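Local coordinates for kinetochore protein Mis16 (Schizosaccharomyces japonicus, PDB 4XYH) that recognizes histone H4 and, independently, the CENP-A-specific chaperone Scm3, as a WD-repeat protein that probably works at the centromere, at residues A[28-33]-A[380-385]; A[92-97]-A[407-412]; A[205-210]-A[249-254]. All coordinates share one frame; numbering follows the deposited sequence.

Contact 1: A[28-33]-A[380-385]; sequences EEYKLW and GHTNRV
W33 lays one face of its indole over G380, at the start of the loop that follows strand 374-378. G380 CA stands 3.5 Å from the centroid of the W33 six-membered ring and only 11° off the ring normal, the geometry of a CH-pi contact. The backbone can come this close because G380 has no side chain between it and the ring; W33 CZ2 is 3.5 Å from G380 CA. With CG anti to the backbone N (chi1 172°), the indole swings out from helix 19-40 to meet the loop. Its own N-H is taken up elsewhere, NE1 being hydrogen-bonded to Y41 OH.

One turn earlier, Y30 carries the second half of the contact. Its side chain crosses that of T382 at a slant, and the T382 methyl CG2 is 3.7 Å from Y30 CB and equally close to CG, so it packs at the root of the ring. Farther along the same ring, Y30 CE1 lies 3.5 Å from G380 O, a van der Waals approach. The methyl can face the helix while T382 OG1 serves the propeller, where it is hydrogen-bonded to D404 OD2. No hydrogen bond spans the two segments. About 188 Å² is buried in all, chiefly by Y30 and G380.

Next to G380, H381 directs its CB away from the helix, and its NE2 is hydrogen-bonded to S400 OG. G380-H381 thus matches the Gly-His signature of a WD repeat, with the histidine joined to the core of its blade and the glycine left facing the helix. An N-terminal helix resting on the rim of the last blade is characteristic of the RBBP4 family of WD40 beta-propellers.

Contact 2: A[92-97]-A[407-412]; sequences ASVQLP and LQIWSP
I409 has the largest share of this contact, with V94 on one of its branches and L96 on the other. Its CG1 is anti to the carbonyl carbon (chi1 -61°) and the chain is extended beyond it (chi2 180°), which carries CD1 out to V94. The two side chains meet tip to tip: I409 CD1 is 4.0 Å from V94 CG2 and 4.1 Å from V94 CG1, so the terminal methyl faces the fork of the valine. The other branch works differently. L96 runs at about a right angle to the isoleucine, and its CD2 comes to 3.9 Å from I409 CG2.

All three CB atoms point into the interface, and all three residues are buried. The nearest CA pair, V94 and I409, is 9.3 Å apart, and no hydrogen bond joins the segments. These are therefore faces of two separate sheets packed through apolar side chains, not strands of one sheet. The buried area, 109 Å², is modest because it rests on two methyl-to-methyl meetings.

In the seven-bladed propeller the contact lies between two blades. Strand 406-412 is flanked in its sheet by 398-402 and by the N-terminal strand 41-48, whose L43 and I45 also touch L96. Strand 87-97 runs between 70-77 and 123-130, while V94 additionally meets L122 and L96 reaches N391.

Contact 3: A[205-210]-A[249-254]; sequences TSICVW and ALLTSV
S253 OG is gripped by two hydrogen bonds, to H234 NE2 and to H263 NE2, and I207 closes over it with a methyl group. I207 CD1 lies 3.6 Å from S253 OG and 3.8 Å from S253 CB, so the hydroxyl and its carbon are both under apolar cover. The extended end of the isoleucine (chi2 167°) is what brings CD1 this far across. I207 also touches H263, one of the two histidines that hold the serine.

No hydrogen bond links the segments, and the nearest CA atoms, I207 and S253, are 8.7 Å apart, so strand 207-211 of one propeller blade and strand 250-255 of the next meet through side chains alone. S253 stands ten residues before H263, the spacing that separates the Ser/Thr and Trp of the structural tetrad in WD repeats. T200 and W210, hydrogen-bonded through T200 OG1 and W210 NE1, keep that spacing in the preceding blade. H263 thus probably replaces the tryptophan in its own repeat, with H234 as the usual histidine.

A second meeting, purely apolar, lies beside the first. I207 CG2 comes to 4.0 Å from L251 CD2, the two side chains passing alongside one another and pointing opposite ways. L251 reaches beyond this strand as well, touching A199 on strand 197-201.

How the contacts relate
From the N terminus, helix 19-40 opens contact 1, and strand 87-97 opens contact 2. Contact 3 then opens and closes between 205-210 and 249-254, within both larger loops, joining consecutive blades. Contact 1 closes at 380-385 and contact 2 at 407-412, so these two cross: contact 1 ties the N-terminal helix to the loop leading into strand 385-390 of the last blade, and contact 2 ties that blade to the one containing 87-97. They also touch directly, through a probable hydrogen bond of 2.9 Å between G380 O and Q408 NE2. Contact 3 lies on the opposite side of the chain's centre, its own centre about 35 Å from that of contact 1.

Contact 1: A[28-33]-A[380-385]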
ATOM      1  N   GLU A  28     -14.036  24.138   1.190  1.00 46.38           N
ATOM      2  CA  GLU A  28     -13.544  25.254   1.986  1.00 45.53           C
ATOM      3  C   GLU A  28     -12.222  24.887   2.656  1.00 45.52           C
ATOM      4  O   GLU A  28     -11.234  25.627   2.560  1.00 45.10           O
ATOM      5  CB  GLU A  28     -14.575  25.666   3.039  1.00 53.82           C
ATOM      6  CG  GLU A  28     -15.668  26.602   2.524  1.00 66.01           C
ATOM      7  CD  GLU A  28     -16.819  26.770   3.513  1.00 78.35           C
ATOM      8  OE1 GLU A  28     -16.931  25.947   4.452  1.00 78.63           O
ATOM      9  OE2 GLU A  28     -17.613  27.725   3.351  1.00 81.43           O
ATOM     10  N   GLU A  29     -12.202  23.736   3.323  1.00 40.30           N
ATOM     11  CA  GLU A  29     -11.007  23.298   4.030  1.00 40.09           C
ATOM     12  C   GLU A  29      -9.847  23.067   3.072  1.00 33.13           C
ATOM     13  O   GLU A  29      -8.696  23.319   3.414  1.00 36.07           O
ATOM     14  CB  GLU A  29     -11.286  22.032   4.827  1.00 39.78           C
ATOM     15  CG  GLU A  29     -12.277  22.231   5.947  1.00 47.17           C
ATOM     16  CD  GLU A  29     -12.492  20.973   6.767  1.00 57.50           C
ATOM     17  OE1 GLU A  29     -11.704  20.014   6.616  1.00 56.66           O
ATOM     18  OE2 GLU A  29     -13.452  20.946   7.565  1.00 60.48           O
ATOM     19  N   TYR A  30     -10.152  22.616   1.865  1.00 32.02           N
ATOM     20  CA  TYR A  30      -9.098  22.347   0.907  1.00 34.05           C
ATOM     21  C   TYR A  30      -8.488  23.667   0.456  1.00 35.45           C
ATOM     22  O   TYR A  30      -7.274  23.768   0.284  1.00 34.78           O
ATOM     23  CB  TYR A  30      -9.613  21.539  -0.296  1.00 30.18           C
ATOM     24  CG  TYR A  30      -8.602  21.465  -1.414  1.00 22.90           C
ATOM     25  CD1 TYR A  30      -7.515  20.600  -1.345  1.00 27.27           C
ATOM     26  CD2 TYR A  30      -8.715  22.280  -2.525  1.00 27.24           C
ATOM     27  CE1 TYR A  30      -6.571  20.545  -2.365  1.00 24.80           C
ATOM     28  CE2 TYR A  30      -7.782  22.235  -3.544  1.00 29.54           C
ATOM     29  CZ  TYR A  30      -6.713  21.366  -3.461  1.00 29.51           C
ATOM     30  OH  TYR A  30      -5.788  21.340  -4.480  1.00 35.32           O
ATOM     31  N   LYS A  31      -9.333  24.677   0.272  1.00 38.48           N
ATOM     32  CA  LYS A  31      -8.867  26.009  -0.111  1.00 38.82           C
ATOM     33  C   LYS A  31      -7.916  26.582   0.947  1.00 40.85           C
ATOM     34  O   LYS A  31      -6.815  27.076   0.633  1.00 39.01           O
ATOM     35  CB  LYS A  31     -10.053  26.947  -0.303  1.00 43.93           C
ATOM     36  CG  LYS A  31      -9.678  28.337  -0.798  1.00 54.85           C
ATOM     37  CD  LYS A  31     -10.728  29.362  -0.388  1.00 60.15           C
ATOM     38  CE  LYS A  31     -10.649  30.624  -1.230  1.00 64.03           C
ATOM     39  NZ  LYS A  31     -11.690  31.609  -0.805  1.00 63.57           N
ATOM     40  N   LEU A  32      -8.346  26.504   2.202  1.00 32.06           N
ATOM     41  CA  LEU A  32      -7.516  26.926   3.315  1.00 31.73           C
ATOM     42  C   LEU A  32      -6.207  26.139   3.353  1.00 38.47           C
ATOM     43  O   LEU A  32      -5.128  26.732   3.498  1.00 35.85           O
ATOM     44  CB  LEU A  32      -8.270  26.763   4.628  1.00 32.85           C
ATOM     45  CG  LEU A  32      -7.636  27.494   5.807  1.00 46.09           C
ATOM     46  CD1 LEU A  32      -7.311  28.936   5.414  1.00 47.07           C
ATOM     47  CD2 LEU A  32      -8.545  27.445   7.040  1.00 41.61           C
ATOM     48  N   TRP A  33      -6.299  24.812   3.216  1.00 32.10           N
ATOM     49  CA  TRP A  33      -5.106  23.960   3.183  1.00 30.22           C
ATOM     50  C   TRP A  33      -4.115  24.437   2.107  1.00 27.21           C
ATOM     51  O   TRP A  33      -2.896  24.431   2.305  1.00 29.14           O
ATOM     52  CB  TRP A  33      -5.487  22.491   2.931  1.00 26.89           C
ATOM     53  CG  TRP A  33      -4.295  21.604   2.703  1.00 24.45           C
ATOM     54  CD1 TRP A  33      -3.553  20.962   3.662  1.00 24.97           C
ATOM     55  CD2 TRP A  33      -3.698  21.265   1.444  1.00 20.87           C
ATOM     56  NE1 TRP A  33      -2.535  20.250   3.075  1.00 22.43           N
ATOM     57  CE2 TRP A  33      -2.599  20.422   1.717  1.00 20.98           C
ATOM     58  CE3 TRP A  33      -3.992  21.581   0.115  1.00 25.08           C
ATOM     59  CZ2 TRP A  33      -1.795  19.895   0.710  1.00 20.18           C
ATOM     60  CZ3 TRP A  33      -3.190  21.061  -0.885  1.00 22.51           C
ATOM     61  CH2 TRP A  33      -2.103  20.229  -0.583  1.00 21.97           C
ATOM     62  N   GLY A 380      -4.366  17.361   2.004  1.00 20.58           N
ATOM     63  CA  GLY A 380      -4.484  17.685   0.590  1.00 21.31           C
ATOM     64  C   GLY A 380      -5.475  16.880  -0.241  1.00 24.21           C
ATOM     65  O   GLY A 380      -5.807  17.276  -1.360  1.00 24.46           O
ATOM     66  N   HIS A 381      -5.954  15.752   0.274  1.00 22.14           N
ATOM     67  CA  HIS A 381      -6.914  14.957  -0.491  1.00 24.57           C
ATOM     68  C   HIS A 381      -8.342  15.335  -0.148  1.00 26.45           C
ATOM     69  O   HIS A 381      -8.671  15.585   1.008  1.00 30.04           O
ATOM     70  CB  HIS A 381      -6.688  13.462  -0.269  1.00 19.76           C
ATOM     71  CG  HIS A 381      -5.435  12.954  -0.905  1.00 22.74           C
ATOM     72  ND1 HIS A 381      -5.285  12.861  -2.275  1.00 23.08           N
ATOM     73  CD2 HIS A 381      -4.264  12.537  -0.369  1.00 23.26           C
ATOM     74  CE1 HIS A 381      -4.080  12.392  -2.550  1.00 24.06           C
ATOM     75  NE2 HIS A 381      -3.438  12.181  -1.413  1.00 22.20           N
ATOM     76  N   THR A 382      -9.185  15.378  -1.173  1.00 30.66           N
ATOM     77  CA  THR A 382     -10.584  15.788  -1.028  1.00 34.56           C
ATOM     78  C   THR A 382     -11.493  14.569  -1.134  1.00 36.16           C
ATOM     79  O   THR A 382     -12.696  14.683  -1.356  1.00 36.50           O
ATOM     80  CB  THR A 382     -10.971  16.807  -2.101  1.00 27.74           C
ATOM     81  OG1 THR A 382     -10.417  16.372  -3.343  1.00 26.21           O
ATOM     82  CG2 THR A 382     -10.388  18.193  -1.770  1.00 27.82           C
ATOM     83  N   ASN A 383     -10.892  13.398  -0.992  1.00 30.07           N
ATOM     84  CA  ASN A 383     -11.633  12.154  -1.007  1.00 31.52           C
ATOM     85  C   ASN A 383     -10.857  11.070  -0.306  1.00 29.77           C
ATOM     86  O   ASN A 383      -9.704  11.271   0.075  1.00 27.19           O
ATOM     87  CB  ASN A 383     -11.944  11.712  -2.434  1.00 33.93           C
ATOM     88  CG  ASN A 383     -13.423  11.623  -2.689  1.00 39.04           C
ATOM     89  OD1 ASN A 383     -14.103  10.749  -2.148  1.00 44.80           O
ATOM     90  ND2 ASN A 383     -13.937  12.540  -3.494  1.00 38.87           N
ATOM     91  N   ARG A 384     -11.509   9.928  -0.142  1.00 26.22           N
ATOM     92  CA  ARG A 384     -10.917   8.771   0.495  1.00 29.28           C
ATOM     93  C   ARG A 384      -9.573   8.434  -0.132  1.00 24.30           C
ATOM     94  O   ARG A 384      -9.429   8.429  -1.351  1.00 23.92           O
ATOM     95  CB  ARG A 384     -11.855   7.576   0.381  1.00 27.60           C
ATOM     96  CG  ARG A 384     -11.240   6.299   0.883  1.00 37.21           C
ATOM     97  CD  ARG A 384     -11.984   5.083   0.393  1.00 41.79           C
ATOM     98  NE  ARG A 384     -11.248   3.873   0.729  1.00 45.04           N
ATOM     99  CZ  ARG A 384     -10.559   3.154  -0.147  1.00 45.42           C
ATOM    100  NH1 ARG A 384     -10.516   3.522  -1.428  1.00 39.20           N
ATOM    101  NH2 ARG A 384      -9.916   2.065   0.263  1.00 42.84           N
ATOM    102  N   VAL A 385      -8.589   8.165   0.711  1.00 24.27           N
ATOM    103  CA  VAL A 385      -7.259   7.810   0.238  1.00 25.03           C
ATOM    104  C   VAL A 385      -7.177   6.320  -0.082  1.00 27.73           C
ATOM    105  O   VAL A 385      -7.430   5.489   0.787  1.00 33.24           O
ATOM    106  CB  VAL A 385      -6.188   8.175   1.292  1.00 28.34           C
ATOM    107  CG1 VAL A 385      -4.789   7.843   0.772  1.00 19.94           C
ATOM    108  CG2 VAL A 385      -6.304   9.647   1.656  1.00 26.18           C
TER

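Contact 2: A[92-97]-A[407-412]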
ATOM      1  N   ALA A  92       5.027   5.829 -14.387  1.00 26.86           N
ATOM      2  CA  ALA A  92       5.097   7.280 -14.491  1.00 27.04           C
ATOM      3  C   ALA A  92       6.486   7.759 -14.102  1.00 23.22           C
ATOM      4  O   ALA A  92       7.145   7.142 -13.270  1.00 22.68           O
ATOM      5  CB  ALA A  92       4.050   7.930 -13.610  1.00 23.44           C
ATOM      6  N   SER A  93       6.940   8.843 -14.719  1.00 24.80           N
ATOM      7  CA  SER A  93       8.147   9.513 -14.256  1.00 26.86           C
ATOM      8  C   SER A  93       7.808  10.873 -13.664  1.00 30.80           C
ATOM      9  O   SER A  93       6.878  11.554 -14.098  1.00 31.66           O
ATOM     10  CB  SER A  93       9.164   9.672 -15.381  1.00 26.62           C
ATOM     11  OG  SER A  93       8.595  10.396 -16.444  1.00 40.37           O
ATOM     12  N   VAL A  94       8.564  11.264 -12.656  1.00 25.94           N
ATOM     13  CA  VAL A  94       8.371  12.563 -12.062  1.00 29.17           C
ATOM     14  C   VAL A  94       9.739  13.188 -11.812  1.00 30.99           C
ATOM     15  O   VAL A  94      10.712  12.498 -11.508  1.00 29.13           O
ATOM     16  CB  VAL A  94       7.560  12.472 -10.749  1.00 32.09           C
ATOM     17  CG1 VAL A  94       8.273  11.592  -9.719  1.00 25.00           C
ATOM     18  CG2 VAL A  94       7.288  13.850 -10.187  1.00 34.29           C
ATOM     19  N   GLN A  95       9.814  14.498 -11.987  1.00 35.93           N
ATOM     20  CA  GLN A  95      11.016  15.235 -11.657  1.00 39.44           C
ATOM     21  C   GLN A  95      10.899  15.740 -10.226  1.00 39.63           C
ATOM     22  O   GLN A  95       9.961  16.463  -9.897  1.00 35.82           O
ATOM     23  CB  GLN A  95      11.212  16.392 -12.627  1.00 43.28           C
ATOM     24  CG  GLN A  95      12.629  16.893 -12.694  1.00 53.74           C
ATOM     25  CD  GLN A  95      12.957  17.478 -14.050  1.00 69.48           C
ATOM     26  OE1 GLN A  95      12.104  18.099 -14.692  1.00 70.79           O
ATOM     27  NE2 GLN A  95      14.194  17.268 -14.506  1.00 64.77           N
ATOM     28  N   LEU A  96      11.829  15.329  -9.369  1.00 37.34           N
ATOM     29  CA  LEU A  96      11.865  15.810  -7.989  1.00 41.38           C
ATOM     30  C   LEU A  96      13.141  16.599  -7.731  1.00 43.84           C
ATOM     31  O   LEU A  96      14.202  16.240  -8.229  1.00 48.77           O
ATOM     32  CB  LEU A  96      11.794  14.653  -6.993  1.00 30.33           C
ATOM     33  CG  LEU A  96      10.638  13.669  -6.994  1.00 32.78           C
ATOM     34  CD1 LEU A  96      10.966  12.602  -5.995  1.00 31.24           C
ATOM     35  CD2 LEU A  96       9.329  14.359  -6.632  1.00 35.32           C
ATOM     36  N   PRO A  97      13.049  17.667  -6.935  1.00 46.88           N
ATOM     37  CA  PRO A  97      14.269  18.354  -6.486  1.00 49.88           C
ATOM     38  C   PRO A  97      14.927  17.590  -5.344  1.00 54.41           C
ATOM     39  O   PRO A  97      14.236  16.828  -4.660  1.00 56.79           O
ATOM     40  CB  PRO A  97      13.750  19.707  -6.011  1.00 50.97           C
ATOM     41  CG  PRO A  97      12.345  19.411  -5.536  1.00 48.98           C
ATOM     42  CD  PRO A  97      11.821  18.305  -6.426  1.00 43.21           C
ATOM     43  N   LEU A 407      -3.445  12.118  -7.780  1.00 21.81           N
ATOM     44  CA  LEU A 407      -2.184  11.655  -7.226  1.00 24.85           C
ATOM     45  C   LEU A 407      -1.433  12.838  -6.605  1.00 26.00           C
ATOM     46  O   LEU A 407      -1.274  13.876  -7.232  1.00 20.64           O
ATOM     47  CB  LEU A 407      -1.316  10.987  -8.296  1.00 22.73           C
ATOM     48  CG  LEU A 407       0.146  10.759  -7.888  1.00 23.95           C
ATOM     49  CD1 LEU A 407       0.240   9.783  -6.730  1.00 21.13           C
ATOM     50  CD2 LEU A 407       0.996  10.272  -9.063  1.00 25.37           C
ATOM     51  N   GLN A 408      -0.984  12.686  -5.368  1.00 20.49           N
ATOM     52  CA  GLN A 408      -0.195  13.741  -4.748  1.00 22.84           C
ATOM     53  C   GLN A 408       1.155  13.216  -4.297  1.00 22.28           C
ATOM     54  O   GLN A 408       1.256  12.133  -3.714  1.00 21.06           O
ATOM     55  CB  GLN A 408      -0.938  14.365  -3.564  1.00 21.65           C
ATOM     56  CG  GLN A 408      -1.731  15.580  -3.935  1.00 26.37           C
ATOM     57  CD  GLN A 408      -2.679  16.038  -2.841  1.00 29.94           C
ATOM     58  OE1 GLN A 408      -2.648  15.537  -1.706  1.00 23.37           O
ATOM     59  NE2 GLN A 408      -3.545  16.991  -3.185  1.00 23.22           N
ATOM     60  N   ILE A 409       2.182  14.001  -4.596  1.00 22.04           N
ATOM     61  CA  ILE A 409       3.540  13.737  -4.178  1.00 19.63           C
ATOM     62  C   ILE A 409       3.977  14.885  -3.279  1.00 23.91           C
ATOM     63  O   ILE A 409       4.055  16.030  -3.716  1.00 23.83           O
ATOM     64  CB  ILE A 409       4.474  13.586  -5.389  1.00 23.01           C
ATOM     65  CG1 ILE A 409       4.006  12.402  -6.236  1.00 25.03           C
ATOM     66  CG2 ILE A 409       5.929  13.390  -4.943  1.00 19.45           C
ATOM     67  CD1 ILE A 409       4.843  12.148  -7.467  1.00 26.83           C
ATOM     68  N   TRP A 410       4.240  14.585  -2.015  1.00 20.72           N
ATOM     69  CA  TRP A 410       4.476  15.639  -1.048  1.00 20.57           C
ATOM     70  C   TRP A 410       5.569  15.318  -0.038  1.00 23.60           C
ATOM     71  O   TRP A 410       5.906  14.158   0.205  1.00 23.56           O
ATOM     72  CB  TRP A 410       3.183  15.968  -0.300  1.00 19.54           C
ATOM     73  CG  TRP A 410       2.458  14.767   0.202  1.00 20.17           C
ATOM     74  CD1 TRP A 410       1.642  13.934  -0.525  1.00 21.76           C
ATOM     75  CD2 TRP A 410       2.466  14.256   1.534  1.00 21.77           C
ATOM     76  NE1 TRP A 410       1.140  12.939   0.283  1.00 22.67           N
ATOM     77  CE2 TRP A 410       1.630  13.113   1.551  1.00 22.99           C
ATOM     78  CE3 TRP A 410       3.094  14.649   2.722  1.00 24.97           C
ATOM     79  CZ2 TRP A 410       1.413  12.362   2.709  1.00 21.44           C
ATOM     80  CZ3 TRP A 410       2.873  13.899   3.869  1.00 21.61           C
ATOM     81  CH2 TRP A 410       2.043  12.769   3.851  1.00 21.06           C
ATOM     82  N   SER A 411       6.115  16.375   0.548  1.00 23.29           N
ATOM     83  CA  SER A 411       7.137  16.260   1.568  1.00 19.71           C
ATOM     84  C   SER A 411       6.834  17.231   2.689  1.00 22.90           C
ATOM     85  O   SER A 411       6.778  18.437   2.452  1.00 23.92           O
ATOM     86  CB  SER A 411       8.506  16.551   0.983  1.00 23.35           C
ATOM     87  OG  SER A 411       9.483  16.444   1.999  1.00 32.01           O
ATOM     88  N   PRO A 412       6.597  16.722   3.907  1.00 22.82           N
ATOM     89  CA  PRO A 412       6.346  17.683   4.988  1.00 23.88           C
ATOM     90  C   PRO A 412       7.590  18.519   5.273  1.00 27.70           C
ATOM     91  O   PRO A 412       8.716  18.081   5.027  1.00 23.18           O
ATOM     92  CB  PRO A 412       5.975  16.805   6.179  1.00 22.02           C
ATOM     93  CG  PRO A 412       6.452  15.434   5.818  1.00 26.11           C
ATOM     94  CD  PRO A 412       6.433  15.326   4.341  1.00 20.33           C
TER

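Contact 3: A[205-210]-A[249-254]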
ATOM      1  N   THR A 205     -11.606 -15.168   0.421  1.00 17.23           N
ATOM      2  CA  THR A 205     -11.114 -15.487   1.779  1.00 14.51           C
ATOM      3  C   THR A 205      -9.911 -16.446   1.799  1.00 17.49           C
ATOM      4  O   THR A 205      -9.403 -16.786   2.869  1.00 17.14           O
ATOM      5  CB  THR A 205     -12.225 -16.100   2.716  1.00 16.82           C
ATOM      6  OG1 THR A 205     -12.324 -17.515   2.510  1.00 15.28           O
ATOM      7  CG2 THR A 205     -13.602 -15.434   2.511  1.00 14.44           C
ATOM      8  N   SER A 206      -9.438 -16.877   0.634  1.00 14.84           N
ATOM      9  CA  SER A 206      -8.256 -17.738   0.602  1.00 21.49           C
ATOM     10  C   SER A 206      -6.966 -16.921   0.477  1.00 20.82           C
ATOM     11  O   SER A 206      -7.004 -15.724   0.204  1.00 19.83           O
ATOM     12  CB  SER A 206      -8.339 -18.746  -0.552  1.00 17.72           C
ATOM     13  OG  SER A 206      -8.163 -18.096  -1.802  1.00 19.85           O
ATOM     14  N   ILE A 207      -5.839 -17.595   0.685  1.00 19.50           N
ATOM     15  CA  ILE A 207      -4.519 -17.028   0.500  1.00 20.31           C
ATOM     16  C   ILE A 207      -3.746 -17.979  -0.391  1.00 23.39           C
ATOM     17  O   ILE A 207      -3.637 -19.169  -0.078  1.00 21.94           O
ATOM     18  CB  ILE A 207      -3.742 -16.853   1.830  1.00 18.49           C
ATOM     19  CG1 ILE A 207      -4.357 -15.763   2.706  1.00 19.14           C
ATOM     20  CG2 ILE A 207      -2.297 -16.524   1.546  1.00 15.06           C
ATOM     21  CD1 ILE A 207      -3.815 -15.776   4.149  1.00 17.92           C
ATOM     22  N   CYS A 208      -3.207 -17.479  -1.497  1.00 17.52           N
ATOM     23  CA  CYS A 208      -2.411 -18.346  -2.342  1.00 19.03           C
ATOM     24  C   CYS A 208      -0.952 -17.965  -2.263  1.00 19.21           C
ATOM     25  O   CYS A 208      -0.621 -16.792  -2.192  1.00 22.31           O
ATOM     26  CB  CYS A 208      -2.890 -18.294  -3.788  1.00 19.41           C
ATOM     27  SG  CYS A 208      -4.543 -18.916  -4.025  1.00 23.49           S
ATOM     28  N   VAL A 209      -0.078 -18.966  -2.270  1.00 21.50           N
ATOM     29  CA  VAL A 209       1.353 -18.719  -2.367  1.00 18.52           C
ATOM     30  C   VAL A 209       1.805 -19.234  -3.728  1.00 21.66           C
ATOM     31  O   VAL A 209       1.446 -20.340  -4.136  1.00 21.44           O
ATOM     32  CB  VAL A 209       2.148 -19.391  -1.231  1.00 19.11           C
ATOM     33  CG1 VAL A 209       3.661 -19.235  -1.466  1.00 18.58           C
ATOM     34  CG2 VAL A 209       1.736 -18.800   0.128  1.00 16.89           C
ATOM     35  N   TRP A 210       2.566 -18.402  -4.431  1.00 18.30           N
ATOM     36  CA  TRP A 210       2.936 -18.647  -5.807  1.00 21.57           C
ATOM     37  C   TRP A 210       4.454 -18.688  -5.947  1.00 20.98           C
ATOM     38  O   TRP A 210       5.181 -18.100  -5.153  1.00 21.36           O
ATOM     39  CB  TRP A 210       2.365 -17.557  -6.726  1.00 18.84           C
ATOM     40  CG  TRP A 210       0.878 -17.242  -6.552  1.00 22.24           C
ATOM     41  CD1 TRP A 210       0.323 -16.340  -5.687  1.00 17.00           C
ATOM     42  CD2 TRP A 210      -0.216 -17.800  -7.303  1.00 20.54           C
ATOM     43  NE1 TRP A 210      -1.044 -16.305  -5.847  1.00 20.77           N
ATOM     44  CE2 TRP A 210      -1.399 -17.194  -6.829  1.00 16.43           C
ATOM     45  CE3 TRP A 210      -0.306 -18.767  -8.318  1.00 18.95           C
ATOM     46  CZ2 TRP A 210      -2.655 -17.522  -7.327  1.00 19.21           C
ATOM     47  CZ3 TRP A 210      -1.550 -19.086  -8.823  1.00 18.35           C
ATOM     48  CH2 TRP A 210      -2.718 -18.463  -8.325  1.00 20.37           C
ATOM     49  N   ALA A 249       9.789 -17.590   5.332  1.00 32.63           N
ATOM     50  CA  ALA A 249       8.535 -18.330   5.431  1.00 33.87           C
ATOM     51  C   ALA A 249       7.490 -17.675   6.333  1.00 28.96           C
ATOM     52  O   ALA A 249       6.450 -18.280   6.619  1.00 29.39           O
ATOM     53  CB  ALA A 249       8.811 -19.746   5.910  1.00 30.55           C
ATOM     54  N   LEU A 250       7.749 -16.448   6.768  1.00 23.45           N
ATOM     55  CA  LEU A 250       6.833 -15.793   7.683  1.00 21.16           C
ATOM     56  C   LEU A 250       5.939 -14.814   6.934  1.00 24.86           C
ATOM     57  O   LEU A 250       6.381 -13.749   6.479  1.00 23.19           O
ATOM     58  CB  LEU A 250       7.594 -15.086   8.805  1.00 24.84           C
ATOM     59  CG  LEU A 250       6.817 -14.801  10.094  1.00 28.64           C
ATOM     60  CD1 LEU A 250       7.770 -14.642  11.248  1.00 30.10           C
ATOM     61  CD2 LEU A 250       5.967 -13.553   9.974  1.00 22.37           C
ATOM     62  N   LEU A 251       4.664 -15.180   6.840  1.00 23.69           N
ATOM     63  CA  LEU A 251       3.670 -14.390   6.133  1.00 21.15           C
ATOM     64  C   LEU A 251       2.593 -13.948   7.113  1.00 22.77           C
ATOM     65  O   LEU A 251       2.086 -14.772   7.876  1.00 18.66           O
ATOM     66  CB  LEU A 251       3.049 -15.207   4.998  1.00 19.52           C
ATOM     67  CG  LEU A 251       1.871 -14.565   4.268  1.00 20.15           C
ATOM     68  CD1 LEU A 251       2.380 -13.438   3.386  1.00 17.61           C
ATOM     69  CD2 LEU A 251       1.145 -15.613   3.450  1.00 16.46           C
ATOM     70  N   THR A 252       2.251 -12.661   7.108  1.00 19.14           N
ATOM     71  CA  THR A 252       1.150 -12.190   7.938  1.00 18.71           C
ATOM     72  C   THR A 252      -0.060 -11.758   7.099  1.00 20.80           C
ATOM     73  O   THR A 252       0.096 -11.273   5.977  1.00 20.61           O
ATOM     74  CB  THR A 252       1.566 -11.019   8.839  1.00 19.23           C
ATOM     75  OG1 THR A 252       0.461 -10.681   9.682  1.00 17.58           O
ATOM     76  CG2 THR A 252       1.965  -9.794   8.021  1.00 16.54           C
ATOM     77  N   SER A 253      -1.262 -11.929   7.641  1.00 18.93           N
ATOM     78  CA  SER A 253      -2.480 -11.509   6.931  1.00 17.00           C
ATOM     79  C   SER A 253      -3.492 -10.920   7.896  1.00 20.01           C
ATOM     80  O   SER A 253      -3.473 -11.240   9.074  1.00 19.15           O
ATOM     81  CB  SER A 253      -3.116 -12.684   6.181  1.00 17.08           C
ATOM     82  OG  SER A 253      -3.570 -13.682   7.096  1.00 20.70           O
ATOM     83  N   VAL A 254      -4.359 -10.047   7.386  1.00 19.30           N
ATOM     84  CA  VAL A 254      -5.444  -9.465   8.144  1.00 15.45           C
ATOM     85  C   VAL A 254      -6.702  -9.493   7.278  1.00 20.81           C
ATOM     86  O   VAL A 254      -6.617  -9.551   6.036  1.00 15.74           O
ATOM     87  CB  VAL A 254      -5.135  -8.016   8.595  1.00 20.81           C
ATOM     88  CG1 VAL A 254      -3.925  -7.987   9.513  1.00 18.54           C
ATOM     89  CG2 VAL A 254      -4.908  -7.107   7.401  1.00 17.72           C
TER